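Dye type peroxidase A (Streptomyces lividans 1326, PDB 6GZW) is a haem-dependent dye-decolourising peroxidase, which probably uses hydrogen peroxide to oxidise dyes and other reducing substrates. Local coordinates at residues N177-V182 with M228-W233; V223-M228 with V315-L320; I245-S250 with A284-T289. All coordinates share one frame; numbering follows the deposited sequence.

Contact 1. Residues N177-V182 with M228-W233; sequences NLMGQV and MLLDDW. With HEM (protoporphyrin IX containing Fe), chain C.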
# COMPACT_ATOMS: atom_id res chain seq x y z
N ASN A 177 -14.76 -0.23 3.65
CA ASN A 177 -14.06 0.97 3.19
C ASN A 177 -13.54 1.75 4.42
O ASN A 177 -13.73 1.32 5.58
CB ASN A 177 -14.95 1.79 2.26
CG ASN A 177 -16.17 2.32 2.97
OD1 ASN A 177 -16.11 2.60 4.17
ND2 ASN A 177 -17.30 2.45 2.26
N LEU A 178 -12.90 2.89 4.19
CA LEU A 178 -12.24 3.60 5.30
C LEU A 178 -13.23 4.41 6.14
O LEU A 178 -12.87 4.95 7.16
CB LEU A 178 -11.10 4.45 4.77
CG LEU A 178 -9.94 3.74 4.02
CD1 LEU A 178 -8.84 4.76 3.72
CD2 LEU A 178 -9.46 2.59 4.86
N MET A 179 -14.49 4.50 5.72
CA MET A 179 -15.56 4.96 6.62
C MET A 179 -16.07 3.84 7.54
O MET A 179 -16.96 4.08 8.40
CB MET A 179 -16.71 5.57 5.79
CG MET A 179 -16.41 7.01 5.35
SD MET A 179 -17.64 7.59 4.19
CE MET A 179 -17.48 9.34 4.45
N GLY A 180 -15.57 2.62 7.37
CA GLY A 180 -15.95 1.50 8.21
C GLY A 180 -17.24 0.81 7.78
O GLY A 180 -17.72 -0.10 8.46
N GLN A 181 -17.74 1.19 6.61
CA GLN A 181 -18.94 0.59 6.07
C GLN A 181 -18.68 -0.75 5.37
O GLN A 181 -17.67 -0.91 4.70
CB GLN A 181 -19.60 1.55 5.07
CG GLN A 181 -20.06 2.86 5.69
CD GLN A 181 -19.91 4.11 4.83
OE1 GLN A 181 -19.37 4.04 3.71
NE2 GLN A 181 -20.33 5.26 5.37
N VAL A 182 -19.65 -1.66 5.44
CA VAL A 182 -19.71 -2.78 4.52
C VAL A 182 -19.92 -2.18 3.13
O VAL A 182 -20.84 -1.38 2.93
CB VAL A 182 -20.83 -3.77 4.88
CG1 VAL A 182 -20.95 -4.88 3.85
CG2 VAL A 182 -20.62 -4.36 6.27
N MET A 228 -12.33 10.96 1.57
CA MET A 228 -13.27 10.89 2.67
C MET A 228 -12.91 11.94 3.70
O MET A 228 -11.80 12.01 4.15
CB MET A 228 -13.28 9.51 3.30
CG MET A 228 -13.88 8.44 2.40
SD MET A 228 -13.45 6.79 2.97
CE MET A 228 -14.71 5.87 2.11
N LEU A 229 -13.88 12.74 4.13
CA LEU A 229 -13.66 13.77 5.14
C LEU A 229 -13.77 13.08 6.50
O LEU A 229 -14.69 13.32 7.28
CB LEU A 229 -14.69 14.92 4.99
CG LEU A 229 -14.66 15.62 3.63
CD1 LEU A 229 -15.58 16.83 3.62
CD2 LEU A 229 -13.27 16.05 3.20
N LEU A 230 -12.73 12.31 6.80
CA LEU A 230 -12.73 11.46 7.98
C LEU A 230 -12.76 12.26 9.29
O LEU A 230 -13.34 11.81 10.29
CB LEU A 230 -11.50 10.53 7.95
CG LEU A 230 -11.46 9.50 6.82
CD1 LEU A 230 -10.18 8.72 6.92
CD2 LEU A 230 -12.67 8.55 6.87
N ASP A 231 -12.15 13.45 9.28
CA ASP A 231 -12.15 14.31 10.48
C ASP A 231 -13.59 14.67 10.86
O ASP A 231 -13.92 14.69 12.04
CB ASP A 231 -11.31 15.59 10.28
CG ASP A 231 -9.81 15.34 10.27
OD1 ASP A 231 -9.38 14.25 10.69
OD2 ASP A 231 -9.06 16.24 9.84
N ASP A 232 -14.45 14.93 9.88
CA ASP A 232 -15.85 15.23 10.19
C ASP A 232 -16.64 13.95 10.38
O ASP A 232 -17.48 13.87 11.26
CB ASP A 232 -16.50 16.04 9.06
CG ASP A 232 -15.81 17.37 8.82
OD1 ASP A 232 -15.36 18.03 9.76
OD2 ASP A 232 -15.69 17.72 7.64
N TRP A 233 -16.41 12.96 9.52
CA TRP A 233 -17.17 11.69 9.59
C TRP A 233 -17.06 11.01 10.95
O TRP A 233 -18.03 10.50 11.50
CB TRP A 233 -16.66 10.74 8.49
CG TRP A 233 -17.25 9.38 8.53
CD1 TRP A 233 -16.63 8.22 8.91
CD2 TRP A 233 -18.58 9.02 8.14
NE1 TRP A 233 -17.50 7.16 8.78
CE2 TRP A 233 -18.70 7.61 8.32
CE3 TRP A 233 -19.67 9.73 7.64
CZ2 TRP A 233 -19.88 6.91 8.06
CZ3 TRP A 233 -20.89 9.00 7.37
CH2 TRP A 233 -20.96 7.62 7.58
CHA HEM C . -23.92 1.35 -2.30
CHB HEM C . -20.53 3.76 0.18
CHC HEM C . -19.79 6.58 -3.70
CHD HEM C . -23.16 4.17 -6.16
C1A HEM C . -23.08 1.75 -1.30
C2A HEM C . -23.06 1.20 0.01
C3A HEM C . -22.11 1.89 0.70
C4A HEM C . -21.55 2.86 -0.18
CMA HEM C . -21.67 1.68 2.13
CAA HEM C . -23.94 0.08 0.56
CBA HEM C . -23.41 -1.34 0.42
CGA HEM C . -23.39 -1.78 -1.01
O1A HEM C . -24.41 -2.23 -1.59
O2A HEM C . -22.32 -1.68 -1.68
C1B HEM C . -20.02 4.74 -0.69
C2B HEM C . -18.94 5.61 -0.36
C3B HEM C . -18.71 6.43 -1.42
C4B HEM C . -19.70 6.00 -2.46
CMB HEM C . -18.23 5.66 0.96
CAB HEM C . -17.66 7.45 -1.63
CBB HEM C . -16.49 7.44 -1.01
C1C HEM C . -20.67 6.22 -4.70
C2C HEM C . -20.75 6.84 -5.97
C3C HEM C . -21.73 6.16 -6.67
C4C HEM C . -22.21 5.10 -5.82
CMC HEM C . -19.97 8.02 -6.47
CAC HEM C . -22.28 6.40 -8.02
CBC HEM C . -22.27 7.56 -8.71
C1D HEM C . -23.56 3.17 -5.27
C2D HEM C . -24.54 2.15 -5.71
C3D HEM C . -24.76 1.36 -4.64
C4D HEM C . -23.90 1.91 -3.56
CMD HEM C . -25.15 2.00 -7.10
CAD HEM C . -25.71 0.17 -4.60
CBD HEM C . -27.16 0.58 -4.33
CGD HEM C . -28.06 -0.61 -4.37
O1D HEM C . -28.36 -1.22 -3.31
O2D HEM C . -28.49 -1.00 -5.47
NA HEM C . -22.22 2.84 -1.39
NB HEM C . -20.44 5.02 -1.93
NC HEM C . -21.58 5.22 -4.59
ND HEM C . -23.28 3.05 -3.96
FE HEM C . -21.93 4.02 -2.96
O HOH W 1 -20.51 2.82 -3.65

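Contact 2. Residues V223-M228 with V315-L320; sequences VRRIRM and VPDAGL. With HEM (protoporphyrin IX containing Fe), chain C.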
# COMPACT_ATOMS: atom_id res chain seq x y z
N VAL A 223 -13.61 6.41 -13.15
CA VAL A 223 -12.73 6.44 -11.98
C VAL A 223 -13.00 7.77 -11.29
O VAL A 223 -13.01 8.82 -11.95
CB VAL A 223 -11.26 6.40 -12.42
CG1 VAL A 223 -10.31 6.52 -11.24
CG2 VAL A 223 -11.00 5.14 -13.21
N ARG A 224 -13.20 7.73 -9.97
CA ARG A 224 -13.27 8.95 -9.15
C ARG A 224 -12.40 8.79 -7.94
O ARG A 224 -12.53 7.80 -7.20
CB ARG A 224 -14.72 9.23 -8.68
CG ARG A 224 -15.74 9.26 -9.83
CD ARG A 224 -15.63 10.50 -10.70
NE ARG A 224 -16.22 11.66 -10.05
CZ ARG A 224 -16.65 12.76 -10.68
NH1 ARG A 224 -16.49 12.91 -12.00
NH2 ARG A 224 -17.23 13.73 -9.96
N ARG A 225 -11.49 9.74 -7.73
CA ARG A 225 -10.69 9.79 -6.53
C ARG A 225 -11.55 10.58 -5.54
O ARG A 225 -11.64 11.79 -5.64
CB ARG A 225 -9.34 10.50 -6.76
CG ARG A 225 -8.44 10.52 -5.52
CD ARG A 225 -7.26 11.45 -5.73
NE ARG A 225 -6.37 11.50 -4.57
CZ ARG A 225 -5.47 10.56 -4.27
NH1 ARG A 225 -5.36 9.46 -5.01
NH2 ARG A 225 -4.69 10.69 -3.21
N ILE A 226 -12.15 9.87 -4.57
CA ILE A 226 -13.08 10.51 -3.65
C ILE A 226 -12.44 10.52 -2.27
O ILE A 226 -12.29 9.48 -1.63
CB ILE A 226 -14.43 9.77 -3.60
CG1 ILE A 226 -14.98 9.57 -5.01
CG2 ILE A 226 -15.41 10.55 -2.76
CD1 ILE A 226 -16.28 8.79 -5.04
N ARG A 227 -12.06 11.72 -1.80
CA ARG A 227 -11.50 11.85 -0.49
C ARG A 227 -12.60 11.71 0.52
O ARG A 227 -13.70 12.20 0.33
CB ARG A 227 -10.81 13.21 -0.32
CG ARG A 227 -10.18 13.39 1.07
CD ARG A 227 -9.08 14.43 1.05
NE ARG A 227 -9.58 15.79 0.81
CZ ARG A 227 -10.00 16.62 1.76
NH1 ARG A 227 -10.06 16.25 3.03
NH2 ARG A 227 -10.37 17.84 1.41
N MET A 228 -12.33 10.96 1.57
CA MET A 228 -13.27 10.89 2.67
C MET A 228 -12.91 11.94 3.70
O MET A 228 -11.80 12.01 4.15
CB MET A 228 -13.28 9.51 3.30
CG MET A 228 -13.88 8.44 2.40
SD MET A 228 -13.45 6.79 2.97
CE MET A 228 -14.71 5.87 2.11
N VAL A 315 -4.58 16.71 7.93
CA VAL A 315 -5.77 16.18 7.27
C VAL A 315 -5.34 14.97 6.45
O VAL A 315 -4.39 15.08 5.65
CB VAL A 315 -6.45 17.22 6.34
CG1 VAL A 315 -7.69 16.63 5.70
CG2 VAL A 315 -6.82 18.46 7.15
N PRO A 316 -6.01 13.83 6.62
CA PRO A 316 -5.55 12.67 5.84
C PRO A 316 -5.97 12.73 4.39
O PRO A 316 -7.14 12.98 4.08
CB PRO A 316 -6.20 11.48 6.55
CG PRO A 316 -7.43 12.04 7.18
CD PRO A 316 -7.09 13.46 7.57
N ASP A 317 -5.03 12.48 3.50
CA ASP A 317 -5.35 12.33 2.07
C ASP A 317 -5.73 10.88 1.83
O ASP A 317 -4.96 10.08 1.31
CB ASP A 317 -4.18 12.76 1.19
CG ASP A 317 -4.56 12.81 -0.27
OD1 ASP A 317 -5.77 12.81 -0.57
OD2 ASP A 317 -3.68 12.84 -1.11
N ALA A 318 -6.97 10.55 2.22
CA ALA A 318 -7.43 9.17 2.30
C ALA A 318 -8.85 9.09 1.81
O ALA A 318 -9.62 10.04 1.96
CB ALA A 318 -7.35 8.65 3.71
N GLY A 319 -9.22 7.95 1.25
CA GLY A 319 -10.55 7.83 0.70
C GLY A 319 -10.74 6.58 -0.12
O GLY A 319 -10.25 5.50 0.22
N LEU A 320 -11.49 6.73 -1.21
CA LEU A 320 -11.84 5.61 -2.09
C LEU A 320 -11.50 5.94 -3.51
O LEU A 320 -11.86 7.03 -4.00
CB LEU A 320 -13.35 5.37 -1.99
CG LEU A 320 -13.88 4.06 -2.60
CD1 LEU A 320 -13.49 2.87 -1.77
CD2 LEU A 320 -15.40 4.16 -2.72
CHA HEM C . -23.92 1.35 -2.30
CHB HEM C . -20.53 3.76 0.18
CHC HEM C . -19.79 6.58 -3.70
CHD HEM C . -23.16 4.17 -6.16
C1A HEM C . -23.08 1.75 -1.30
C2A HEM C . -23.06 1.20 0.01
C3A HEM C . -22.11 1.89 0.70
C4A HEM C . -21.55 2.86 -0.18
CMA HEM C . -21.67 1.68 2.13
CAA HEM C . -23.94 0.08 0.56
CBA HEM C . -23.41 -1.34 0.42
CGA HEM C . -23.39 -1.78 -1.01
O1A HEM C . -24.41 -2.23 -1.59
O2A HEM C . -22.32 -1.68 -1.68
C1B HEM C . -20.02 4.74 -0.69
C2B HEM C . -18.94 5.61 -0.36
C3B HEM C . -18.71 6.43 -1.42
C4B HEM C . -19.70 6.00 -2.46
CMB HEM C . -18.23 5.66 0.96
CAB HEM C . -17.66 7.45 -1.63
CBB HEM C . -16.49 7.44 -1.01
C1C HEM C . -20.67 6.22 -4.70
C2C HEM C . -20.75 6.84 -5.97
C3C HEM C . -21.73 6.16 -6.67
C4C HEM C . -22.21 5.10 -5.82
CMC HEM C . -19.97 8.02 -6.47
CAC HEM C . -22.28 6.40 -8.02
CBC HEM C . -22.27 7.56 -8.71
C1D HEM C . -23.56 3.17 -5.27
C2D HEM C . -24.54 2.15 -5.71
C3D HEM C . -24.76 1.36 -4.64
C4D HEM C . -23.90 1.91 -3.56
CMD HEM C . -25.15 2.00 -7.10
CAD HEM C . -25.71 0.17 -4.60
CBD HEM C . -27.16 0.58 -4.33
CGD HEM C . -28.06 -0.61 -4.37
O1D HEM C . -28.36 -1.22 -3.31
O2D HEM C . -28.49 -1.00 -5.47
NA HEM C . -22.22 2.84 -1.39
NB HEM C . -20.44 5.02 -1.93
NC HEM C . -21.58 5.22 -4.59
ND HEM C . -23.28 3.05 -3.96
FE HEM C . -21.93 4.02 -2.96
O HOH W 2 -7.52 13.01 -2.27
O HOH W 3 -9.68 13.81 4.59
O HOH W 1 -20.51 2.82 -3.65

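Contact 3. Residues I245-S250 with A284-T289; sequences IGRRKS and AHARIT. With HEM (protoporphyrin IX containing Fe), chain C.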
# COMPACT_ATOMS: atom_id res chain seq x y z
N ILE A 245 -26.07 6.26 5.27
CA ILE A 245 -26.04 5.16 4.28
C ILE A 245 -27.40 4.47 4.15
O ILE A 245 -27.79 4.10 3.05
CB ILE A 245 -24.97 4.11 4.64
CG1 ILE A 245 -23.57 4.74 4.63
CG2 ILE A 245 -25.04 2.89 3.72
CD1 ILE A 245 -23.16 5.32 3.28
N GLY A 246 -28.11 4.28 5.27
CA GLY A 246 -29.32 3.44 5.27
C GLY A 246 -29.08 1.95 5.53
O GLY A 246 -30.00 1.11 5.39
N ARG A 247 -27.85 1.61 5.94
CA ARG A 247 -27.47 0.27 6.28
C ARG A 247 -26.60 0.30 7.54
O ARG A 247 -25.91 1.28 7.80
CB ARG A 247 -26.67 -0.39 5.15
CG ARG A 247 -27.52 -0.76 3.96
CD ARG A 247 -26.72 -1.25 2.77
NE ARG A 247 -27.58 -1.66 1.65
CZ ARG A 247 -28.24 -2.83 1.58
NH1 ARG A 247 -28.18 -3.72 2.56
NH2 ARG A 247 -28.98 -3.12 0.49
N ARG A 248 -26.66 -0.77 8.32
CA ARG A 248 -25.93 -0.87 9.56
C ARG A 248 -24.44 -1.11 9.29
O ARG A 248 -24.07 -1.80 8.34
CB ARG A 248 -26.45 -2.04 10.40
CG ARG A 248 -27.93 -1.94 10.74
CD ARG A 248 -28.30 -2.83 11.91
NE ARG A 248 -28.34 -4.27 11.59
CZ ARG A 248 -29.44 -5.02 11.48
NH1 ARG A 248 -30.66 -4.49 11.64
NH2 ARG A 248 -29.33 -6.32 11.22
N LYS A 249 -23.60 -0.56 10.16
CA LYS A 249 -22.16 -0.74 10.04
C LYS A 249 -21.74 -2.14 10.47
O LYS A 249 -20.83 -2.72 9.87
CB LYS A 249 -21.39 0.31 10.85
CG LYS A 249 -21.64 1.74 10.40
CD LYS A 249 -20.64 2.74 10.97
CE LYS A 249 -19.34 2.79 10.19
NZ LYS A 249 -18.32 3.58 10.91
N SER A 250 -22.40 -2.69 11.50
CA SER A 250 -21.98 -4.00 12.03
C SER A 250 -22.02 -5.11 10.96
O SER A 250 -21.07 -5.86 10.78
CB SER A 250 -22.84 -4.39 13.23
OG SER A 250 -24.22 -4.32 12.92
N ALA A 284 -30.83 8.71 2.14
CA ALA A 284 -29.79 7.73 2.46
C ALA A 284 -29.12 7.25 1.18
O ALA A 284 -29.78 6.92 0.21
CB ALA A 284 -30.37 6.54 3.20
N HIS A 285 -27.79 7.16 1.20
CA HIS A 285 -27.02 6.74 0.01
C HIS A 285 -27.47 5.41 -0.60
O HIS A 285 -27.64 5.30 -1.82
CB HIS A 285 -25.56 6.65 0.44
CG HIS A 285 -24.63 6.32 -0.67
ND1 HIS A 285 -24.20 7.26 -1.59
CD2 HIS A 285 -24.06 5.15 -1.02
CE1 HIS A 285 -23.38 6.67 -2.45
NE2 HIS A 285 -23.29 5.39 -2.12
N ALA A 286 -27.67 4.42 0.25
CA ALA A 286 -28.08 3.08 -0.22
C ALA A 286 -29.57 2.98 -0.58
O ALA A 286 -30.01 1.91 -1.08
CB ALA A 286 -27.66 1.99 0.77
N ARG A 287 -30.33 4.05 -0.36
CA ARG A 287 -31.64 4.18 -1.00
C ARG A 287 -31.51 4.80 -2.39
O ARG A 287 -31.89 4.22 -3.40
CB ARG A 287 -32.59 5.05 -0.16
CG ARG A 287 -33.93 5.34 -0.83
CD ARG A 287 -34.67 6.46 -0.09
NE ARG A 287 -35.26 5.97 1.14
CZ ARG A 287 -36.46 5.42 1.26
NH1 ARG A 287 -37.24 5.21 0.21
NH2 ARG A 287 -36.87 4.99 2.45
N ILE A 288 -30.94 6.00 -2.43
CA ILE A 288 -31.01 6.82 -3.64
C ILE A 288 -30.10 6.36 -4.80
O ILE A 288 -30.30 6.79 -5.94
CB ILE A 288 -30.86 8.31 -3.33
CG1 ILE A 288 -29.44 8.66 -2.90
CG2 ILE A 288 -31.91 8.75 -2.29
CD1 ILE A 288 -29.23 10.14 -2.68
N THR A 289 -29.14 5.49 -4.52
CA THR A 289 -28.28 4.93 -5.57
C THR A 289 -28.85 3.66 -6.27
O THR A 289 -28.31 3.22 -7.29
CB THR A 289 -26.92 4.52 -4.98
OG1 THR A 289 -27.17 3.66 -3.87
CG2 THR A 289 -26.12 5.72 -4.54
CHA HEM C . -23.92 1.35 -2.30
CHB HEM C . -20.53 3.76 0.18
CHC HEM C . -19.79 6.58 -3.70
CHD HEM C . -23.16 4.17 -6.16
C1A HEM C . -23.08 1.75 -1.30
C2A HEM C . -23.06 1.20 0.01
C3A HEM C . -22.11 1.89 0.70
C4A HEM C . -21.55 2.86 -0.18
CMA HEM C . -21.67 1.68 2.13
CAA HEM C . -23.94 0.08 0.56
CBA HEM C . -23.41 -1.34 0.42
CGA HEM C . -23.39 -1.78 -1.01
O1A HEM C . -24.41 -2.23 -1.59
O2A HEM C . -22.32 -1.68 -1.68
C1B HEM C . -20.02 4.74 -0.69
C2B HEM C . -18.94 5.61 -0.36
C3B HEM C . -18.71 6.43 -1.42
C4B HEM C . -19.70 6.00 -2.46
CMB HEM C . -18.23 5.66 0.96
CAB HEM C . -17.66 7.45 -1.63
CBB HEM C . -16.49 7.44 -1.01
C1C HEM C . -20.67 6.22 -4.70
C2C HEM C . -20.75 6.84 -5.97
C3C HEM C . -21.73 6.16 -6.67
C4C HEM C . -22.21 5.10 -5.82
CMC HEM C . -19.97 8.02 -6.47
CAC HEM C . -22.28 6.40 -8.02
CBC HEM C . -22.27 7.56 -8.71
C1D HEM C . -23.56 3.17 -5.27
C2D HEM C . -24.54 2.15 -5.71
C3D HEM C . -24.76 1.36 -4.64
C4D HEM C . -23.90 1.91 -3.56
CMD HEM C . -25.15 2.00 -7.10
CAD HEM C . -25.71 0.17 -4.60
CBD HEM C . -27.16 0.58 -4.33
CGD HEM C . -28.06 -0.61 -4.37
O1D HEM C . -28.36 -1.22 -3.31
O2D HEM C . -28.49 -1.00 -5.47
NA HEM C . -22.22 2.84 -1.39
NB HEM C . -20.44 5.02 -1.93
NC HEM C . -21.58 5.22 -4.59
ND HEM C . -23.28 3.05 -3.96
FE HEM C . -21.93 4.02 -2.96
O HOH W 4 -30.19 -0.86 -1.29
O HOH W 1 -20.51 2.82 -3.65

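Contact 1. Residues N177-V182 with M228-W233
Part of the haem pocket wall is built here from a type I beta turn, Asn177 to Gly180, set against the short helix 230-233. Met179 carries the contact. Its CG stands beside the backbone N, and the chain runs extended across one face of the Trp233 indole. Met179 CG makes a CH-pi contact 3.7 Å from the centroid of the five-membered ring. Met179 SD lies 4.3 Å from the centroid of the six-membered ring, 12° off the normal, a Met-aromatic contact. The same indole donates from Trp233 NE1 to Met179 O at 3.1 Å, in the carbonyl plane and on a lone pair. Lys249 NZ is a second donor to this oxygen. Met228 reaches in from the end of its strand. Its SD packs against Leu178 CB at 3.8 Å, and its CE extends to the haem methyl CMB. Met179 SD lies 3.8 Å from HEM CMB as well. The turn is braced by Asn177, whose CG takes the crowded position between backbone N and carbonyl carbon (chi1 64°). Asn177 OD1 accepts from Gln181 N and, weakly, from Met179 N. Asn177 ND2 donates to Gln181 OE1 at 3.0 Å, in the carbonyl plane and on a lone pair, and also to Asp183 OD2. Gln181 OE1 in turn lies 3.4 Å from HEM CMB. The haem thus meets sulfur, methyl and amide groups, while one residue, Met179, is held to Trp233 through both backbone and side chain. Bonding at both polar atoms of Asn177 is likely to limit rotation of its amide.

Contact 2. Residues V223-M228 with V315-L320
Arg225 leaves its strand with CG anti to the backbone N (chi1 -178°) and stays extended to NE, so its guanidinium reaches Asp317. Asp317 CG is also anti to its backbone N (chi1 -171°), which turns the carboxylate to meet it. Arg225 NH2 donates to Asp317 OD2 at 3.2 Å in a salt bridge. The oxygen lies in the guanidinium plane, but the donor stands above the carboxylate plane. Arg225 NH2 has a second anionic partner in Asp308. Water 2 links Arg225 NE to Asp317 OD1. An alanine at Asp317 would remove this carboxylate and would probably leave the Arg225 guanidinium less firmly placed.

The backbones form an antiparallel ladder in the C-terminal half of the ferredoxin-like Dyp peroxidase fold. Ile226 and Leu320 are a hydrogen-bonded pair, Ile226 N to Leu320 O and Leu320 N to Ile226 O both 2.9 Å. Arg227 faces Gly319 in a non-hydrogen-bonded pair, their CA atoms only 4.3 Å apart. A beta carbon on Gly319 would clash with Ile226 O. Met228 N donates to Ala318 O at 2.9 Å. Arg227 bends at chi3 (68°), and NH1 binds water 3, which also donates to Met228 O and Pro316 O. Arg227 NE forms a salt bridge with Glu353 OE2. Toward the haem, Ile226 CG2 lies 3.7 Å from the vinyl carbon HEM CBB, which Leu320 CD2 also touches.

Contact 3. Residues I245-S250 with A284-T289
His285 NE2 binds the haem iron at 2.1 Å, opposite water 1, whose oxygen lies 2.0 Å from the metal. This makes His285 the proximal ligand. Its CG is anti to the backbone N (chi1 -176°), which sends the imidazole from the helix toward the porphyrin. Thr289 CG2 lies over one face of the His285 ring, toward its rim, 3.6 Å above the plane. Thr289 also lies against the proximal face of the macrocycle, with OG1 3.1 Å from HEM CBD. Its OG1 donates to His285 O at 2.7 Å, on a lone pair in the carbonyl plane. Thr289 N binds the same oxygen, so two donors grip it. On the far side of the ring from the iron, His285 ND1 is hydrogen-bonded to Asp344 OD2. Such a bond to an acid would probably give the imidazole some imidazolate character, as in other haem peroxidases.

The proximal helix 285-288 is short, with Ala284 at its N-cap position. The end of helix 238-245 docks against its first turn. Ala286 N donates to Ile245 O at 2.8 Å. Ile245 lies side by side with His285, its CD1 3.9 Å from His285 CB. Ile245 CG2 meets Ala286 CB and the haem methyl CMA. Gly246 then leaves the helix with positive phi, where a side chain would jam against the preceding carbonyl and crowd Ala284 CB. Arg247 extends from CG to NE, and Ala286 CB sits at the edge of its guanidinium. Arg247 NH1 donates to Gly252 O. Arg247 NH2 donates to water 4, which is also within hydrogen-bonding distance of Ala286 O and the propionate HEM O1D.

How the contacts relate
All three contacts are buried and touch the haem, contacts 1 and 2 along the same edge through Met228. Contact 3 supplies the iron ligand, while contacts 1 and 2 meet peripheral methyl and vinyl groups. Contact 2 is sheet: backbone ladder bonds, with a salt bridge and waters away from the haem. Contact 1 relies on sulfur and aromatic packing around a turn, and contact 3 on helix-end bonds and metal coordination. Contacts 1 and 2 meet where strand 219-228 passes into helix 230-233, and Leu178 packs on Gly319. Lys249 joins contact 3 to contact 1. Contacts 2 and 3 do not touch, their nearest atoms about 8 Å apart. Asp231 and Lys249 also reach the second subunit.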